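Local coordinates for glycosyl transferase (Staphylococcus aureus, PDB 5U02), which belongs to the TarS family of glycosyltransferases and is built here from a helical linker region followed by C-terminal beta-rich domains of the E-set class, at residues R297-A306 with M318-I329; S79-Y87 with F122-D133. All coordinates share one frame; numbering follows the deposited sequence.

Contact 1 of 2, residues R297-A306 with M318-I329; sequences RGYVFEEGMA and MLSQTSENEVEI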
loop_
_atom_site.group_PDB
_atom_site.type_symbol
_atom_site.label_atom_id
_atom_site.label_comp_id
_atom_site.label_asym_id
_atom_site.label_seq_id
_atom_site.Cartn_x
_atom_site.Cartn_y
_atom_site.Cartn_z
ATOM N N ARG A 297 17.012 8.650 31.360
ATOM C CA ARG A 297 17.106 7.753 30.223
ATOM C C ARG A 297 17.545 8.584 29.029
ATOM O O ARG A 297 17.425 9.811 29.030
ATOM C CB ARG A 297 15.768 7.055 29.953
ATOM C CG ARG A 297 14.677 8.009 29.478
ATOM C CD ARG A 297 13.306 7.347 29.420
ATOM N NE ARG A 297 12.611 7.365 30.705
ATOM C CZ ARG A 297 12.261 6.279 31.385
ATOM N NH1 ARG A 297 12.535 5.071 30.912
ATOM N NH2 ARG A 297 11.631 6.405 32.541
ATOM N N GLY A 298 18.073 7.912 28.015
ATOM C CA GLY A 298 18.447 8.611 26.808
ATOM C C GLY A 298 17.235 8.965 25.967
ATOM O O GLY A 298 16.230 8.256 25.950
ATOM N N TYR A 299 17.341 10.093 25.266
ATOM C CA TYR A 299 16.354 10.525 24.286
ATOM C C TYR A 299 17.048 10.716 22.947
ATOM O O TYR A 299 18.057 11.427 22.862
ATOM C CB TYR A 299 15.667 11.825 24.719
ATOM C CG TYR A 299 14.553 11.618 25.716
ATOM C CD1 TYR A 299 14.819 11.531 27.083
ATOM C CD2 TYR A 299 13.235 11.509 25.293
ATOM C CE1 TYR A 299 13.801 11.337 27.996
ATOM C CE2 TYR A 299 12.211 11.317 26.199
ATOM C CZ TYR A 299 12.499 11.232 27.548
ATOM O OH TYR A 299 11.479 11.039 28.451
ATOM N N VAL A 300 16.515 10.081 21.908
ATOM C CA VAL A 300 17.101 10.137 20.576
ATOM C C VAL A 300 16.308 11.130 19.740
ATOM O O VAL A 300 15.072 11.060 19.680
ATOM C CB VAL A 300 17.128 8.748 19.913
ATOM C CG1 VAL A 300 18.317 7.946 20.419
ATOM C CG2 VAL A 300 15.825 8.000 20.170
ATOM N N PHE A 301 17.018 12.058 19.104
ATOM C CA PHE A 301 16.423 13.048 18.224
ATOM C C PHE A 301 16.996 12.881 16.825
ATOM O O PHE A 301 18.127 12.412 16.651
ATOM C CB PHE A 301 16.676 14.478 18.732
ATOM C CG PHE A 301 15.962 14.802 20.018
ATOM C CD1 PHE A 301 16.498 14.429 21.239
ATOM C CD2 PHE A 301 14.748 15.474 19.999
ATOM C CE1 PHE A 301 15.838 14.721 22.422
ATOM C CE2 PHE A 301 14.082 15.769 21.175
ATOM C CZ PHE A 301 14.629 15.394 22.391
ATOM N N GLU A 302 16.204 13.263 15.827
ATOM C CA GLU A 302 16.672 13.215 14.449
ATOM C C GLU A 302 17.780 14.240 14.239
ATOM O O GLU A 302 17.648 15.406 14.623
ATOM C CB GLU A 302 15.515 13.473 13.486
ATOM C CG GLU A 302 14.615 14.632 13.887
ATOM C CD GLU A 302 13.715 15.111 12.751
ATOM O OE1 GLU A 302 12.871 15.997 13.003
ATOM O OE2 GLU A 302 13.855 14.617 11.612
ATOM N N GLU A 303 18.876 13.805 13.633
ATOM C CA GLU A 303 19.980 14.713 13.377
ATOM C C GLU A 303 19.694 15.558 12.143
ATOM O O GLU A 303 18.948 15.159 11.246
ATOM C CB GLU A 303 21.286 13.933 13.208
ATOM C CG GLU A 303 21.718 13.192 14.474
ATOM C CD GLU A 303 23.126 12.639 14.371
ATOM O OE1 GLU A 303 23.437 11.977 13.363
ATOM O OE2 GLU A 303 23.931 12.884 15.290
ATOM N N GLY A 304 20.289 16.745 12.111
ATOM C CA GLY A 304 20.110 17.644 10.990
ATOM C C GLY A 304 19.727 19.041 11.423
ATOM O O GLY A 304 20.027 19.454 12.546
ATOM N N MET A 305 19.040 19.766 10.544
ATOM C CA MET A 305 18.702 21.155 10.818
ATOM C C MET A 305 17.774 21.266 12.020
ATOM O O MET A 305 16.911 20.414 12.249
ATOM C CB MET A 305 18.047 21.788 9.594
ATOM C CG MET A 305 18.950 21.809 8.378
ATOM S SD MET A 305 18.065 22.270 6.882
ATOM C CE MET A 305 19.296 21.868 5.645
ATOM N N ALA A 306 17.965 22.334 12.787
ATOM C CA ALA A 306 17.157 22.612 13.959
ATOM C C ALA A 306 17.150 24.117 14.166
ATOM O O ALA A 306 17.921 24.849 13.545
ATOM C CB ALA A 306 17.688 21.875 15.194
ATOM N N MET A 318 22.445 23.092 14.032
ATOM C CA MET A 318 22.606 21.720 13.565
ATOM C C MET A 318 22.583 20.791 14.769
ATOM O O MET A 318 23.373 20.963 15.704
ATOM C CB MET A 318 23.903 21.553 12.774
ATOM C CG MET A 318 23.716 21.687 11.268
ATOM S SD MET A 318 23.017 20.186 10.547
ATOM C CE MET A 318 24.216 18.982 11.111
ATOM N N LEU A 319 21.678 19.816 14.744
ATOM C CA LEU A 319 21.507 18.887 15.850
ATOM C C LEU A 319 22.310 17.625 15.582
ATOM O O LEU A 319 22.262 17.073 14.479
ATOM C CB LEU A 319 20.028 18.541 16.051
ATOM C CG LEU A 319 19.627 17.734 17.293
ATOM C CD1 LEU A 319 18.198 18.053 17.709
ATOM C CD2 LEU A 319 19.775 16.229 17.078
ATOM N N SER A 320 23.039 17.166 16.596
ATOM C CA SER A 320 23.770 15.913 16.512
ATOM C C SER A 320 23.640 15.176 17.836
ATOM O O SER A 320 23.683 15.790 18.907
ATOM C CB SER A 320 25.245 16.140 16.165
ATOM O OG SER A 320 25.878 16.931 17.153
ATOM N N GLN A 321 23.461 13.862 17.751
ATOM C CA GLN A 321 23.322 13.006 18.925
ATOM C C GLN A 321 24.722 12.609 19.374
ATOM O O GLN A 321 25.304 11.653 18.858
ATOM C CB GLN A 321 22.460 11.791 18.597
ATOM C CG GLN A 321 22.040 10.992 19.812
ATOM C CD GLN A 321 20.634 11.325 20.259
ATOM O OE1 GLN A 321 19.769 11.646 19.444
ATOM N NE2 GLN A 321 20.401 11.268 21.564
ATOM N N THR A 322 25.270 13.353 20.338
ATOM C CA THR A 322 26.665 13.172 20.731
ATOM C C THR A 322 26.857 11.925 21.584
ATOM O O THR A 322 27.897 11.268 21.498
ATOM C CB THR A 322 27.163 14.408 21.477
ATOM O OG1 THR A 322 26.330 14.643 22.619
ATOM C CG2 THR A 322 27.120 15.629 20.562
ATOM N N SER A 323 25.877 11.597 22.423
ATOM C CA SER A 323 25.834 10.329 23.134
ATOM C C SER A 323 24.381 9.886 23.180
ATOM O O SER A 323 23.494 10.540 22.619
ATOM C CB SER A 323 26.440 10.435 24.541
ATOM O OG SER A 323 25.502 10.945 25.472
ATOM N N GLU A 324 24.119 8.772 23.854
ATOM C CA GLU A 324 22.753 8.267 23.833
ATOM C C GLU A 324 21.814 9.048 24.742
ATOM O O GLU A 324 20.595 8.910 24.601
ATOM C CB GLU A 324 22.725 6.781 24.189
ATOM C CG GLU A 324 21.835 5.980 23.249
ATOM C CD GLU A 324 22.198 4.512 23.206
ATOM O OE1 GLU A 324 22.117 3.854 24.260
ATOM O OE2 GLU A 324 22.578 4.022 22.119
ATOM N N ASN A 325 22.333 9.886 25.643
ATOM C CA ASN A 325 21.482 10.778 26.427
ATOM C C ASN A 325 21.905 12.239 26.300
ATOM O O ASN A 325 21.477 13.073 27.104
ATOM C CB ASN A 325 21.464 10.358 27.898
ATOM C CG ASN A 325 22.735 10.736 28.628
ATOM O OD1 ASN A 325 23.832 10.675 28.069
ATOM N ND2 ASN A 325 22.594 11.141 29.889
ATOM N N GLU A 326 22.734 12.571 25.313
ATOM C CA GLU A 326 23.204 13.938 25.132
ATOM C C GLU A 326 23.089 14.341 23.671
ATOM O O GLU A 326 23.563 13.627 22.779
ATOM C CB GLU A 326 24.647 14.106 25.614
ATOM C CG GLU A 326 24.763 14.194 27.122
ATOM C CD GLU A 326 26.193 14.229 27.596
ATOM O OE1 GLU A 326 26.498 15.048 28.487
ATOM O OE2 GLU A 326 27.011 13.438 27.080
ATOM N N VAL A 327 22.478 15.497 23.443
ATOM C CA VAL A 327 22.247 16.039 22.114
ATOM C C VAL A 327 22.832 17.439 22.071
ATOM O O VAL A 327 22.649 18.221 23.012
ATOM C CB VAL A 327 20.744 16.057 21.775
ATOM C CG1 VAL A 327 20.457 17.021 20.654
ATOM C CG2 VAL A 327 20.275 14.658 21.410
ATOM N N GLU A 328 23.540 17.755 20.993
ATOM C CA GLU A 328 24.130 19.071 20.803
ATOM C C GLU A 328 23.443 19.781 19.646
ATOM O O GLU A 328 23.261 19.199 18.571
ATOM C CB GLU A 328 25.632 18.973 20.538
ATOM C CG GLU A 328 26.256 20.291 20.123
ATOM C CD GLU A 328 27.660 20.123 19.591
ATOM O OE1 GLU A 328 28.596 20.054 20.408
ATOM O OE2 GLU A 328 27.825 20.050 18.357
ATOM N N ILE A 329 23.068 21.033 19.870
ATOM C CA ILE A 329 22.523 21.888 18.828
ATOM C C ILE A 329 23.546 22.991 18.611
ATOM O O ILE A 329 23.674 23.902 19.437
ATOM C CB ILE A 329 21.147 22.449 19.195
ATOM C CG1 ILE A 329 20.142 21.303 19.367
ATOM C CG2 ILE A 329 20.669 23.418 18.120
ATOM C CD1 ILE A 329 18.767 21.741 19.823
#
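The side-chain amide of Q321 lies against the backbone of Y299, V300 and F301 and behaves like a peptide unit of an adjoining strand. Its OE1 accepts the F301 N proton at 2.8 Å, with the donor in the carbonyl plane on a lone pair. Its NE2 gives a proton to Y299 O at 2.7 Å, keeping that oxygen close to the amide plane, although the donor is tilted 27° from the plane of the Y299 carbonyl. With CG anti to the backbone N (chi1 -169°) and the chain bent at chi2, the amide spans V300 and reaches both neighbours. A primary amide offers donor and acceptor on one flat group, and glutamine is long enough to bring both to this backbone; a weak bond from NE2 to S323 O further restrains it.

E303 reaches across with its side chain extended beyond CG, and OE2 accepts from Q321 N on its anti lone pair, at 2.7 Å. Next to it G304 and L319 form a true antiparallel hydrogen-bonded pair, L319 N to G304 O being 2.8 Å and nearly straight. At the backbone angles of G304 (phi 130°) a CB would jam against the carbonyl O of E303, which calls for glycine.

Apolar contacts continue alongside. L319 sets CD2 3.9 Å from F301 CB, and V327 CG2 lies 3.8 Å from F301 CD1, the two side chains crossing at about a right angle. A306, small enough to sit close, meets the CB of L319. At the far end the absence of a side chain on G298 lets its CA come within 3.1 Å of E324 O. M305 packs on M305 of the third subunit.

Side-chain amide and carboxylate thus continue the strand pairing where backbone pairing has ended, satisfying peptide groups of buried Y299 and F301, and the N-H of Q321.

Contact 2 of 2, residues S79-Y87 with F122-D133; sequences SKLRPLLHY and FNEGEPYFEGID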
loop_
_atom_site.group_PDB
_atom_site.type_symbol
_atom_site.label_atom_id
_atom_site.label_comp_id
_atom_site.label_asym_id
_atom_site.label_seq_id
_atom_site.Cartn_x
_atom_site.Cartn_y
_atom_site.Cartn_z
ATOM N N SER A 79 -0.305 -32.401 6.977
ATOM C CA SER A 79 -0.333 -32.408 5.516
ATOM C C SER A 79 1.057 -32.227 4.913
ATOM O O SER A 79 1.370 -32.823 3.875
ATOM C CB SER A 79 -1.282 -31.322 5.005
ATOM O OG SER A 79 -0.960 -30.055 5.554
ATOM N N LYS A 80 1.905 -31.416 5.543
ATOM C CA LYS A 80 3.201 -31.113 4.947
ATOM C C LYS A 80 4.174 -32.284 5.006
ATOM O O LYS A 80 5.262 -32.186 4.428
ATOM C CB LYS A 80 3.807 -29.874 5.618
ATOM C CG LYS A 80 4.679 -30.140 6.832
ATOM C CD LYS A 80 4.828 -28.874 7.674
ATOM C CE LYS A 80 6.239 -28.721 8.225
ATOM N NZ LYS A 80 7.167 -28.188 7.184
ATOM N N LEU A 81 3.811 -33.386 5.661
ATOM C CA LEU A 81 4.680 -34.553 5.736
ATOM C C LEU A 81 4.422 -35.571 4.633
ATOM O O LEU A 81 5.289 -36.416 4.381
ATOM C CB LEU A 81 4.527 -35.234 7.098
ATOM C CG LEU A 81 5.042 -34.410 8.278
ATOM C CD1 LEU A 81 4.555 -34.986 9.596
ATOM C CD2 LEU A 81 6.559 -34.338 8.244
ATOM N N ARG A 82 3.261 -35.514 3.981
ATOM C CA ARG A 82 2.948 -36.454 2.906
ATOM C C ARG A 82 4.036 -36.560 1.843
ATOM O O ARG A 82 4.346 -37.694 1.434
ATOM C CB ARG A 82 1.602 -36.074 2.265
ATOM C CG ARG A 82 0.417 -36.182 3.208
ATOM C CD ARG A 82 -0.781 -35.368 2.730
ATOM N NE ARG A 82 -1.789 -35.251 3.784
ATOM C CZ ARG A 82 -2.831 -34.426 3.743
ATOM N NH1 ARG A 82 -3.011 -33.634 2.697
ATOM N NH2 ARG A 82 -3.690 -34.391 4.755
ATOM N N PRO A 83 4.646 -35.474 1.353
ATOM C CA PRO A 83 5.759 -35.650 0.406
ATOM C C PRO A 83 6.963 -36.362 1.006
ATOM O O PRO A 83 7.596 -37.166 0.311
ATOM C CB PRO A 83 6.096 -34.212 -0.015
ATOM C CG PRO A 83 4.841 -33.440 0.243
ATOM C CD PRO A 83 4.247 -34.058 1.466
ATOM N N LEU A 84 7.286 -36.110 2.276
ATOM C CA LEU A 84 8.472 -36.724 2.863
ATOM C C LEU A 84 8.250 -38.200 3.167
ATOM O O LEU A 84 9.180 -39.005 3.067
ATOM C CB LEU A 84 8.886 -35.964 4.119
ATOM C CG LEU A 84 9.183 -34.489 3.876
ATOM C CD1 LEU A 84 8.832 -33.619 5.079
ATOM C CD2 LEU A 84 10.634 -34.320 3.481
ATOM N N LEU A 85 7.030 -38.576 3.550
ATOM C CA LEU A 85 6.712 -39.995 3.687
ATOM C C LEU A 85 6.814 -40.707 2.347
ATOM O O LEU A 85 7.288 -41.847 2.274
ATOM C CB LEU A 85 5.308 -40.184 4.273
ATOM C CG LEU A 85 5.017 -39.684 5.686
ATOM C CD1 LEU A 85 3.531 -39.817 6.010
ATOM C CD2 LEU A 85 5.858 -40.456 6.683
ATOM N N HIS A 86 6.385 -40.045 1.271
ATOM C CA HIS A 86 6.396 -40.667 -0.049
ATOM C C HIS A 86 7.822 -40.876 -0.548
ATOM O O HIS A 86 8.191 -41.983 -0.955
ATOM C CB HIS A 86 5.577 -39.809 -1.018
ATOM C CG HIS A 86 5.920 -40.010 -2.461
ATOM N ND1 HIS A 86 6.967 -39.357 -3.075
ATOM C CD2 HIS A 86 5.348 -40.781 -3.414
ATOM C CE1 HIS A 86 7.028 -39.721 -4.344
ATOM N NE2 HIS A 86 6.056 -40.585 -4.575
ATOM N N TYR A 87 8.648 -39.827 -0.510
ATOM C CA TYR A 87 10.041 -39.974 -0.917
ATOM C C TYR A 87 10.861 -40.790 0.073
ATOM O O TYR A 87 11.969 -41.215 -0.272
ATOM C CB TYR A 87 10.692 -38.603 -1.117
ATOM C CG TYR A 87 10.055 -37.784 -2.215
ATOM C CD1 TYR A 87 10.038 -38.235 -3.528
ATOM C CD2 TYR A 87 9.481 -36.552 -1.940
ATOM C CE1 TYR A 87 9.455 -37.485 -4.532
ATOM C CE2 TYR A 87 8.898 -35.799 -2.932
ATOM C CZ TYR A 87 8.889 -36.268 -4.225
ATOM O OH TYR A 87 8.306 -35.507 -5.204
ATOM N N PHE A 122 7.342 -30.890 -6.826
ATOM C CA PHE A 122 8.656 -30.439 -6.377
ATOM C C PHE A 122 9.714 -30.518 -7.471
ATOM O O PHE A 122 10.686 -29.754 -7.439
ATOM C CB PHE A 122 9.094 -31.246 -5.157
ATOM C CG PHE A 122 8.321 -30.918 -3.908
ATOM C CD1 PHE A 122 8.686 -29.848 -3.100
ATOM C CD2 PHE A 122 7.219 -31.671 -3.550
ATOM C CE1 PHE A 122 7.965 -29.549 -1.953
ATOM C CE2 PHE A 122 6.500 -31.380 -2.410
ATOM C CZ PHE A 122 6.870 -30.318 -1.608
ATOM N N ASN A 123 9.555 -31.417 -8.438
ATOM C CA ASN A 123 10.492 -31.530 -9.548
ATOM C C ASN A 123 9.733 -31.931 -10.803
ATOM O O ASN A 123 8.589 -32.389 -10.741
ATOM C CB ASN A 123 11.617 -32.533 -9.248
ATOM C CG ASN A 123 12.828 -31.879 -8.597
ATOM O OD1 ASN A 123 13.642 -31.244 -9.272
ATOM N ND2 ASN A 123 12.943 -32.017 -7.282
ATOM N N GLU A 124 10.387 -31.751 -11.947
ATOM C CA GLU A 124 9.747 -32.035 -13.225
ATOM C C GLU A 124 9.425 -33.519 -13.345
ATOM O O GLU A 124 10.282 -34.375 -13.110
ATOM C CB GLU A 124 10.653 -31.591 -14.373
ATOM C CG GLU A 124 9.999 -31.637 -15.746
ATOM C CD GLU A 124 10.848 -30.977 -16.815
ATOM O OE1 GLU A 124 12.059 -31.281 -16.889
ATOM O OE2 GLU A 124 10.307 -30.147 -17.576
ATOM N N GLY A 125 8.177 -33.821 -13.706
ATOM C CA GLY A 125 7.727 -35.185 -13.877
ATOM C C GLY A 125 7.182 -35.850 -12.630
ATOM O O GLY A 125 6.554 -36.911 -12.738
ATOM N N GLU A 126 7.398 -35.266 -11.455
ATOM C CA GLU A 126 6.946 -35.851 -10.205
ATOM C C GLU A 126 5.478 -35.507 -9.957
ATOM O O GLU A 126 4.956 -34.536 -10.514
ATOM C CB GLU A 126 7.824 -35.345 -9.063
ATOM C CG GLU A 126 8.184 -36.389 -8.019
ATOM C CD GLU A 126 9.220 -37.384 -8.492
ATOM O OE1 GLU A 126 9.342 -38.456 -7.862
ATOM O OE2 GLU A 126 9.918 -37.097 -9.486
ATOM N N PRO A 127 4.776 -36.303 -9.146
ATOM C CA PRO A 127 3.362 -36.012 -8.869
ATOM C C PRO A 127 3.166 -34.676 -8.166
ATOM O O PRO A 127 4.100 -34.029 -7.689
ATOM C CB PRO A 127 2.933 -37.173 -7.966
ATOM C CG PRO A 127 3.833 -38.283 -8.340
ATOM C CD PRO A 127 5.152 -37.648 -8.676
ATOM N N TYR A 128 1.902 -34.266 -8.111
ATOM C CA TYR A 128 1.469 -33.115 -7.332
ATOM C C TYR A 128 0.904 -33.610 -6.006
ATOM O O TYR A 128 -0.047 -34.399 -5.989
ATOM C CB TYR A 128 0.406 -32.308 -8.081
ATOM C CG TYR A 128 0.925 -31.239 -9.020
ATOM C CD1 TYR A 128 1.369 -31.561 -10.297
ATOM C CD2 TYR A 128 0.937 -29.902 -8.640
ATOM C CE1 TYR A 128 1.825 -30.585 -11.163
ATOM C CE2 TYR A 128 1.392 -28.919 -9.498
ATOM C CZ TYR A 128 1.836 -29.267 -10.759
ATOM O OH TYR A 128 2.290 -28.295 -11.619
ATOM N N PHE A 129 1.492 -33.156 -4.903
ATOM C CA PHE A 129 0.912 -33.354 -3.582
ATOM C C PHE A 129 0.019 -32.163 -3.263
ATOM O O PHE A 129 0.455 -31.010 -3.349
ATOM C CB PHE A 129 2.003 -33.514 -2.522
ATOM C CG PHE A 129 2.926 -34.671 -2.777
ATOM C CD1 PHE A 129 4.072 -34.507 -3.539
ATOM C CD2 PHE A 129 2.644 -35.926 -2.261
ATOM C CE1 PHE A 129 4.920 -35.573 -3.779
ATOM C CE2 PHE A 129 3.489 -36.993 -2.497
ATOM C CZ PHE A 129 4.628 -36.816 -3.256
ATOM N N GLU A 130 -1.231 -32.438 -2.906
ATOM C CA GLU A 130 -2.256 -31.409 -2.844
ATOM C C GLU A 130 -2.740 -31.204 -1.413
ATOM O O GLU A 130 -2.782 -32.143 -0.611
ATOM C CB GLU A 130 -3.435 -31.773 -3.763
ATOM C CG GLU A 130 -2.991 -32.419 -5.076
ATOM C CD GLU A 130 -3.919 -32.124 -6.241
ATOM O OE1 GLU A 130 -4.277 -33.071 -6.969
ATOM O OE2 GLU A 130 -4.285 -30.948 -6.438
ATOM N N GLY A 131 -3.094 -29.958 -1.100
ATOM C CA GLY A 131 -3.701 -29.621 0.175
ATOM C C GLY A 131 -2.740 -29.485 1.340
ATOM O O GLY A 131 -3.013 -29.988 2.433
ATOM N N ILE A 132 -1.626 -28.793 1.130
ATOM C CA ILE A 132 -0.590 -28.659 2.149
ATOM C C ILE A 132 -0.833 -27.377 2.938
ATOM O O ILE A 132 -0.832 -26.281 2.369
ATOM C CB ILE A 132 0.808 -28.661 1.514
ATOM C CG1 ILE A 132 0.953 -29.860 0.572
ATOM C CG2 ILE A 132 1.885 -28.672 2.587
ATOM C CD1 ILE A 132 2.322 -29.991 -0.060
ATOM N N ASP A 133 -1.035 -27.516 4.249
ATOM C CA ASP A 133 -1.290 -26.368 5.113
ATOM C C ASP A 133 -0.098 -25.410 5.110
ATOM O O ASP A 133 1.040 -25.789 4.817
ATOM C CB ASP A 133 -1.582 -26.829 6.544
ATOM C CG ASP A 133 -3.030 -27.247 6.745
ATOM O OD1 ASP A 133 -3.841 -27.073 5.814
ATOM O OD2 ASP A 133 -3.359 -27.748 7.843
HETATM O O HOH W 1 6.680 -33.204 -6.287
#
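One water joins Y87 of the helix to the loop beneath it, lying 3.0 Å from Y87 OH and donating to P127 O at 3.1 Å. It also accepts from F122 N, at a modelled separation too short to be taken literally. Tyrosine suits this place because its ring packs beside F129 and H86 while the hydroxyl reaches the water; CG of E126 lies in the plane of that ring, at its edge.

F129 is the central aromatic side chain. One face of its ring is covered by P83, whose CA stands 4.0 Å from the ring centroid, almost on the normal, in a CH-pi contact. The edge of the same ring points at the face of H86 in a T-shaped pair, with centroids 5.0 Å apart and planes at 70°. In H86, CG anti to the backbone N (chi1 158°) carries the ring to F129, and chi2 turns its face to it. A second, offset edge-to-face pair directs the F129 edge at the face of Y87. P83 is compact enough to touch both F122 and F129: its CB is 3.7 Å from F122 CE2, and the side chains of P83 and F122 cross at about a right angle.

At the other end I132 sets CG2 3.6 Å from K80 CA. S79 OG then accepts the D133 N proton at 2.9 Å, along a nearly straight line (175°), the short serine side chain tying the chain at S79 to the chain at D133. R82 NE turns elsewhere, to a weak bond with D74 O.

G131 and I132 are paired opposite L118 as a G1 beta bulge, the positive phi of G131 suiting glycine. The whole is an aromatic cluster packing a helix on a bulged strand at the edge of an antiparallel sheet.

Overall arrangement
Contact 2 comes first along the chain: both its segments precede those of contact 1. Their centres are 56 Å apart, with nearest atoms about 39 Å apart, and they lie on opposite sides of the chain's centre. They share no sheet: contact 2 packs helix 82-89 against strand 129-132, an outer strand of a three-stranded antiparallel sheet, whereas contact 1 belongs to the seven-stranded antiparallel sheet containing strands 304-310, 313-323 and 326-331. A ten-stranded sheet, running from strand 138-146 to strand 267-274, intervenes along the chain. The two contacts thus belong to separate parts of an elongated molecule; residues of other subunits pack against contact 1, whereas none touches the segments of contact 2.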